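Local coordinates for protein dihydrodipicolinate synthase (Oceanobacillus iheyensis HTE831, PDB 3D0C) that probably acts as a 4-hydroxy-tetrahydrodipicolinate synthase, a lyase of the DapA family that uses pyruvate in lysine biosynthesis, at residues 38-43 with 79-84; 66-71 with 99-104; 22-25 with 30-33. The protein carries 1 engineered substitution. All coordinates share one frame; numbering follows the deposited sequence.

Contact 1: residues 38-43 with 79-84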
# COMPACT_ATOMS: atom_id res chain seq x y z
N ASN A 38 -11.83 13.84 -20.34
CA ASN A 38 -12.53 12.98 -19.40
C ASN A 38 -13.21 13.85 -18.35
O ASN A 38 -14.35 13.58 -17.94
CB ASN A 38 -11.56 12.01 -18.72
CG ASN A 38 -12.22 11.20 -17.62
OD1 ASN A 38 -13.23 10.54 -17.85
ND2 ASN A 38 -11.66 11.26 -16.43
N VAL A 39 -12.52 14.91 -17.93
CA VAL A 39 -13.05 15.84 -16.94
C VAL A 39 -14.27 16.56 -17.52
O VAL A 39 -15.28 16.74 -16.83
CB VAL A 39 -11.96 16.88 -16.54
CG1 VAL A 39 -12.54 17.94 -15.61
CG2 VAL A 39 -10.80 16.16 -15.84
N GLU A 40 -14.18 16.97 -18.78
CA GLU A 40 -15.29 17.66 -19.44
C GLU A 40 -16.49 16.72 -19.54
O GLU A 40 -17.64 17.12 -19.32
CB GLU A 40 -14.89 18.11 -20.86
CG GLU A 40 -14.03 19.36 -20.92
CD GLU A 40 -14.63 20.53 -20.17
OE1 GLU A 40 -15.87 20.66 -20.14
OE2 GLU A 40 -13.85 21.34 -19.62
N PHE A 41 -16.21 15.47 -19.89
CA PHE A 41 -17.24 14.44 -20.02
C PHE A 41 -18.02 14.30 -18.72
O PHE A 41 -19.25 14.23 -18.73
CB PHE A 41 -16.59 13.10 -20.38
CG PHE A 41 -17.57 11.96 -20.48
CD1 PHE A 41 -18.28 11.74 -21.66
CD2 PHE A 41 -17.77 11.11 -19.40
CE1 PHE A 41 -19.18 10.68 -21.76
CE2 PHE A 41 -18.67 10.04 -19.49
CZ PHE A 41 -19.38 9.83 -20.67
N LEU A 42 -17.29 14.23 -17.61
CA LEU A 42 -17.89 14.10 -16.30
C LEU A 42 -18.74 15.32 -15.95
O LEU A 42 -19.86 15.19 -15.46
CB LEU A 42 -16.80 13.90 -15.24
CG LEU A 42 -16.04 12.57 -15.31
CD1 LEU A 42 -14.80 12.62 -14.42
CD2 LEU A 42 -16.98 11.44 -14.87
N LEU A 43 -18.22 16.51 -16.21
CA LEU A 43 -18.96 17.73 -15.90
C LEU A 43 -20.21 17.87 -16.78
O LEU A 43 -21.26 18.28 -16.30
CB LEU A 43 -18.07 18.96 -16.07
CG LEU A 43 -16.91 19.08 -15.08
CD1 LEU A 43 -16.00 20.23 -15.48
CD2 LEU A 43 -17.46 19.31 -13.67
N ASN A 79 -12.38 24.61 -12.77
CA ASN A 79 -12.56 26.04 -12.53
C ASN A 79 -13.84 26.39 -11.77
O ASN A 79 -14.61 27.26 -12.19
CB ASN A 79 -12.53 26.77 -13.87
CG ASN A 79 -12.55 28.27 -13.71
OD1 ASN A 79 -11.73 28.84 -12.99
ND2 ASN A 79 -13.48 28.93 -14.39
N GLY A 80 -14.06 25.70 -10.65
CA GLY A 80 -15.23 25.98 -9.83
C GLY A 80 -16.56 25.41 -10.28
O GLY A 80 -17.57 25.62 -9.60
N ARG A 81 -16.59 24.70 -11.41
CA ARG A 81 -17.84 24.11 -11.90
C ARG A 81 -18.32 22.94 -11.04
O ARG A 81 -19.49 22.54 -11.12
CB ARG A 81 -17.68 23.67 -13.36
CG ARG A 81 -17.72 24.82 -14.37
CD ARG A 81 -17.57 24.32 -15.80
NE ARG A 81 -16.21 23.91 -16.11
CZ ARG A 81 -15.86 23.25 -17.20
NH1 ARG A 81 -16.78 22.92 -18.10
NH2 ARG A 81 -14.59 22.93 -17.41
N ALA A 82 -17.42 22.41 -10.22
CA ALA A 82 -17.74 21.30 -9.33
C ALA A 82 -16.78 21.35 -8.15
O ALA A 82 -15.81 22.10 -8.18
CB ALA A 82 -17.59 19.97 -10.05
N THR A 83 -17.07 20.58 -7.12
CA THR A 83 -16.22 20.53 -5.95
C THR A 83 -15.07 19.59 -6.28
O THR A 83 -15.29 18.48 -6.75
CB THR A 83 -16.98 19.99 -4.71
OG1 THR A 83 -17.99 20.93 -4.32
CG2 THR A 83 -16.02 19.78 -3.55
N VAL A 84 -13.84 20.03 -6.04
CA VAL A 84 -12.68 19.20 -6.34
C VAL A 84 -12.03 18.66 -5.06
O VAL A 84 -11.70 19.41 -4.14
CB VAL A 84 -11.64 19.98 -7.18
CG1 VAL A 84 -10.45 19.09 -7.51
CG2 VAL A 84 -12.28 20.48 -8.48
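Arg81 grips the carboxylate of Glu40 end-on, with one terminal nitrogen to each oxygen. NH2 of Arg81 gives OE2 of Glu40 the shorter bond, 2.8 Å and nearly straight. NH1 of Arg81 reaches OE1 of Glu40 at 3.2 Å, and here the oxygen lies 16° out of the guanidinium plane. Both oxygens are met on their syn sides. Carboxylate and guanidinium are nearly coplanar, 29° apart. The Glu40 chain bends at chi2 (-53°), which carries its carboxylate across to the arginine. The Arg81 chain bends at chi3, and its flat end turns one face to Leu43. CD1 of Leu43 sits over the centre of that face, 3.5 Å from CZ of Arg81. This is a surface contact of the TIM barrel. It joins helix 32-44 to the turn that leads from helix 64-78 into strand 83-88. Arg81 also donates from NE to Val78 O and from NH2 to Leu77 O, at the end of helix 64-78. These bonds help fix the rotation of the guanidinium. An alanine at Glu40 would remove the carboxylate and would probably leave the Arg81 charge without its mate in helix 32-44. The other branch of Leu43 reaches the next residue of the loop: CD2 of Leu43 packs against CB of Ala82 at 3.7 Å.

Contact 2: residues 66-71 with 99-104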
# COMPACT_ATOMS: atom_id res chain seq x y z
N GLU A 66 4.09 14.14 -11.05
CA GLU A 66 2.94 13.92 -11.93
C GLU A 66 1.63 14.05 -11.16
O GLU A 66 0.65 14.57 -11.69
CB GLU A 66 3.00 12.53 -12.57
CG GLU A 66 4.19 12.29 -13.47
CD GLU A 66 4.17 10.90 -14.06
OE1 GLU A 66 4.09 9.93 -13.27
OE2 GLU A 66 4.24 10.77 -15.29
N ALA A 67 1.60 13.58 -9.92
CA ALA A 67 0.37 13.67 -9.13
C ALA A 67 -0.01 15.13 -8.89
O ALA A 67 -1.18 15.50 -8.99
CB ALA A 67 0.53 12.93 -7.80
N LYS A 68 0.97 15.97 -8.57
CA LYS A 68 0.66 17.38 -8.35
C LYS A 68 0.14 17.98 -9.66
O LYS A 68 -0.81 18.77 -9.65
CB LYS A 68 1.92 18.13 -7.91
CG LYS A 68 2.46 17.67 -6.56
CD LYS A 68 3.76 18.38 -6.25
CE LYS A 68 4.29 17.99 -4.89
NZ LYS A 68 5.63 18.57 -4.64
N GLN A 69 0.75 17.60 -10.78
CA GLN A 69 0.33 18.12 -12.09
C GLN A 69 -1.11 17.74 -12.43
O GLN A 69 -1.86 18.55 -12.98
CB GLN A 69 1.27 17.62 -13.20
CG GLN A 69 2.71 18.10 -13.07
CD GLN A 69 3.55 17.76 -14.29
OE1 GLN A 69 3.60 16.60 -14.72
NE2 GLN A 69 4.22 18.76 -14.84
N VAL A 70 -1.50 16.51 -12.11
CA VAL A 70 -2.86 16.06 -12.37
C VAL A 70 -3.85 16.84 -11.51
O VAL A 70 -4.85 17.35 -12.01
CB VAL A 70 -3.03 14.54 -12.09
CG1 VAL A 70 -4.49 14.13 -12.25
CG2 VAL A 70 -2.14 13.74 -13.03
N ALA A 71 -3.57 16.93 -10.22
CA ALA A 71 -4.46 17.66 -9.32
C ALA A 71 -4.60 19.10 -9.81
O ALA A 71 -5.71 19.63 -9.93
CB ALA A 71 -3.91 17.64 -7.89
N GLY A 99 -0.96 17.79 -0.33
CA GLY A 99 -2.13 18.57 0.03
C GLY A 99 -1.96 20.05 -0.20
O GLY A 99 -2.80 20.69 -0.84
N LYS A 100 -0.88 20.62 0.32
CA LYS A 100 -0.63 22.05 0.15
C LYS A 100 -0.61 22.40 -1.32
O LYS A 100 -1.14 23.44 -1.72
CB LYS A 100 0.69 22.45 0.80
CG LYS A 100 0.63 22.57 2.32
CD LYS A 100 2.01 22.91 2.87
CE LYS A 100 2.01 23.14 4.37
NZ LYS A 100 1.35 24.41 4.75
N SER A 101 0.00 21.54 -2.13
CA SER A 101 0.09 21.79 -3.56
C SER A 101 -1.27 21.85 -4.25
O SER A 101 -1.54 22.78 -5.02
CB SER A 101 0.95 20.72 -4.23
OG SER A 101 0.92 20.86 -5.64
N ALA A 102 -2.13 20.87 -3.98
CA ALA A 102 -3.45 20.84 -4.60
C ALA A 102 -4.31 22.03 -4.15
O ALA A 102 -4.98 22.65 -4.97
CB ALA A 102 -4.17 19.52 -4.27
N ILE A 103 -4.27 22.33 -2.86
CA ILE A 103 -5.04 23.44 -2.31
C ILE A 103 -4.57 24.78 -2.89
O ILE A 103 -5.39 25.62 -3.24
CB ILE A 103 -4.92 23.48 -0.76
CG1 ILE A 103 -5.57 22.23 -0.17
CG2 ILE A 103 -5.60 24.74 -0.20
CD1 ILE A 103 -5.37 22.09 1.33
N ASP A 104 -3.25 24.95 -2.98
CA ASP A 104 -2.69 26.19 -3.53
C ASP A 104 -3.17 26.34 -4.97
O ASP A 104 -3.29 27.46 -5.48
CB ASP A 104 -1.16 26.16 -3.48
CG ASP A 104 -0.54 27.49 -3.90
OD1 ASP A 104 -0.71 28.49 -3.17
OD2 ASP A 104 0.12 27.54 -4.96
O HOH W 1 -1.22 19.77 -6.73
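Ser101 turns its hydroxyl anti to the backbone N (chi1 173°), and this brings OG up to the side chain of Lys68. Lys68 sets CG beside its own backbone N (chi1 -64°) and then runs fully extended. The serine oxygen therefore lies alongside the first methylenes of the lysine. OG of Ser101 is 3.7 Å from CG of Lys68, with CB and CD of Lys68 at similar range. These are packing contacts. The polar link between the two residues runs through water 1. This water donates to the main-chain O of Lys68, at 3.1 Å. It also makes a short hydrogen bond of 2.6 Å with OG of Ser101. The water thus joins a helix carbonyl on one side to a side-chain hydroxyl on the other. The charged end of Lys68 passes beyond the serine and forms a salt bridge through NZ with Glu97, earlier on the helix of Ser101. Lys68 therefore meets that helix twice, by its aliphatic stem and by its charge.

Further along, CB of Ala71 meets CB of Ala102 at 4.1 Å. Both residues are buried and small, and the backbones come close here: the CA atoms of Ala71 and Ala102 are 5.8 Å apart. The pair lies deeper than the partly exposed lysine and serine.

The contact joins helices 64-78 and 92-104, which are linked through strand 83-88 of the barrel. On another side of helix 64-78, Gln69 and Val70 touch Trp32 of helix 32-44, while Ala67 and Ala71 reach loop residues Phe59 and Asn53.

Contact 3: residues 22-25 with 30-33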
# COMPACT_ATOMS: atom_id res chain seq x y z
N PRO A 22 -5.74 9.20 -18.46
CA PRO A 22 -5.30 8.45 -19.64
C PRO A 22 -3.81 8.62 -19.89
O PRO A 22 -3.23 9.67 -19.60
CB PRO A 22 -6.17 9.03 -20.77
CG PRO A 22 -6.44 10.42 -20.31
CD PRO A 22 -6.67 10.29 -18.83
N PHE A 23 -3.18 7.57 -20.40
CA PHE A 23 -1.75 7.62 -20.69
C PHE A 23 -1.55 7.44 -22.19
O PHE A 23 -2.43 6.96 -22.89
CB PHE A 23 -1.02 6.52 -19.91
CG PHE A 23 -1.18 6.64 -18.41
CD1 PHE A 23 -0.71 7.75 -17.73
CD2 PHE A 23 -1.83 5.63 -17.69
CE1 PHE A 23 -0.88 7.87 -16.34
CE2 PHE A 23 -2.00 5.74 -16.31
CZ PHE A 23 -1.52 6.86 -15.64
N LEU A 24 -0.39 7.85 -22.69
CA LEU A 24 -0.10 7.76 -24.12
C LEU A 24 0.47 6.43 -24.60
O LEU A 24 0.97 5.62 -23.83
CB LEU A 24 0.85 8.88 -24.53
CG LEU A 24 0.33 10.32 -24.52
CD1 LEU A 24 1.51 11.27 -24.63
CD2 LEU A 24 -0.65 10.54 -25.66
N GLU A 25 0.38 6.24 -25.92
CA GLU A 25 0.84 5.09 -26.68
C GLU A 25 1.69 4.06 -25.92
O GLU A 25 1.16 3.17 -25.24
CB GLU A 25 1.64 5.58 -27.89
CG GLU A 25 1.96 4.51 -28.92
CD GLU A 25 0.73 4.06 -29.70
OE1 GLU A 25 -0.37 4.59 -29.45
OE2 GLU A 25 0.89 3.18 -30.57
N ILE A 30 1.50 10.95 -19.50
CA ILE A 30 0.13 11.42 -19.31
C ILE A 30 -0.42 12.08 -20.57
O ILE A 30 0.23 12.95 -21.17
CB ILE A 30 0.04 12.44 -18.15
CG1 ILE A 30 0.45 11.76 -16.84
CG2 ILE A 30 -1.36 13.00 -18.06
CD1 ILE A 30 0.53 12.70 -15.64
N ASP A 31 -1.61 11.66 -20.97
CA ASP A 31 -2.29 12.21 -22.13
C ASP A 31 -3.14 13.36 -21.60
O ASP A 31 -4.30 13.17 -21.22
CB ASP A 31 -3.17 11.12 -22.75
CG ASP A 31 -3.91 11.59 -23.98
OD1 ASP A 31 -3.85 12.79 -24.32
OD2 ASP A 31 -4.57 10.73 -24.61
N TRP A 32 -2.55 14.55 -21.56
CA TRP A 32 -3.25 15.70 -21.02
C TRP A 32 -4.54 16.05 -21.75
O TRP A 32 -5.49 16.52 -21.13
CB TRP A 32 -2.31 16.91 -20.98
CG TRP A 32 -1.17 16.67 -20.04
CD1 TRP A 32 0.12 16.37 -20.38
CD2 TRP A 32 -1.24 16.60 -18.61
NE1 TRP A 32 0.85 16.11 -19.25
CE2 TRP A 32 0.05 16.25 -18.15
CE3 TRP A 32 -2.26 16.80 -17.68
CZ2 TRP A 32 0.34 16.08 -16.79
CZ3 TRP A 32 -1.98 16.64 -16.33
CH2 TRP A 32 -0.68 16.29 -15.90
N LYS A 33 -4.58 15.79 -23.05
CA LYS A 33 -5.77 16.06 -23.85
C LYS A 33 -6.87 15.10 -23.37
O LYS A 33 -7.98 15.53 -23.06
CB LYS A 33 -5.47 15.80 -25.33
CG LYS A 33 -6.27 16.66 -26.31
CD LYS A 33 -7.76 16.46 -26.18
CE LYS A 33 -8.51 17.28 -27.22
NZ LYS A 33 -9.98 17.28 -27.01
O HOH W 2 -4.80 8.15 -24.07
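Asp31 N donates to Pro22 O in a bond of 2.9 Å that is close to straight at the hydrogen (169°). The donor is tilted 35° from the carbonyl plane. It belongs to a single beta bridge between Phe23 and Ile30, which draws the two backbones together.

The side chain of Asp31 lies against residues flanking this bridge. Its CB is 3.5 Å from Pro22 O and also meets the proline ring near CG. Leu24 comes in across the aspartate at about a right angle, with its CD2 methyl 3.8 Å from CG of Asp31. The two residues of the bridge both send their CB atoms away from the opposing segment, yet their side chains still meet. CE1 of Phe23 touches CG1 of Ile30 at 4.1 Å. CA of Ile30 lies at the edge of the phenylalanine ring, near its plane.

Water 2 closes the polar side. It donates to Phe23 O at 2.9 Å and to OD2 of Asp31 at 2.6 Å. Asp31 holds its carboxylate anti to the backbone N (chi1 180°). From there OD1 can cap Gly34 N, and Asp31 is the N-cap of helix 32-44. OD2 also forms a salt bridge with Arg274. The buried carboxylate is thus held by a helix end, an arginine and a water, which probably favours its charged form.

Behind Ile30, its CG2 methyl lies over the centre of one face of the Trp32 ring, 3.5 Å above the plane. The contact brings the loop after strand 15-17 against the start of helix 32-44. Helix 64-78 packs beside it: Glu66 and Val70 touch Ile30, and Gln69 and Arg73 touch Trp32.

Overall arrangement
The three contacts lie along the first part of the eight-stranded TIM barrel. In the chain, contact 3 closes first, at the start of helix 32-44. Contact 1 then begins farther along the same helix, and its segments alternate with those of contact 2. The centres are 16 Å apart for contacts 1 and 2, and 18 Å for each other pair. Contact 2 touches contact 3: CB of Gln69 is 3.6 Å from CH2 of Trp32. Contact 1 touches neither, with nearest atoms about 5 Å away in both cases. Together they run along the outer helices 32-44, 64-78 and 92-104, which follow one another around the barrel. Contact 3 lies nearest the predicted pyruvate site, with the Pro22 side chain about 10 Å from that of Thr56.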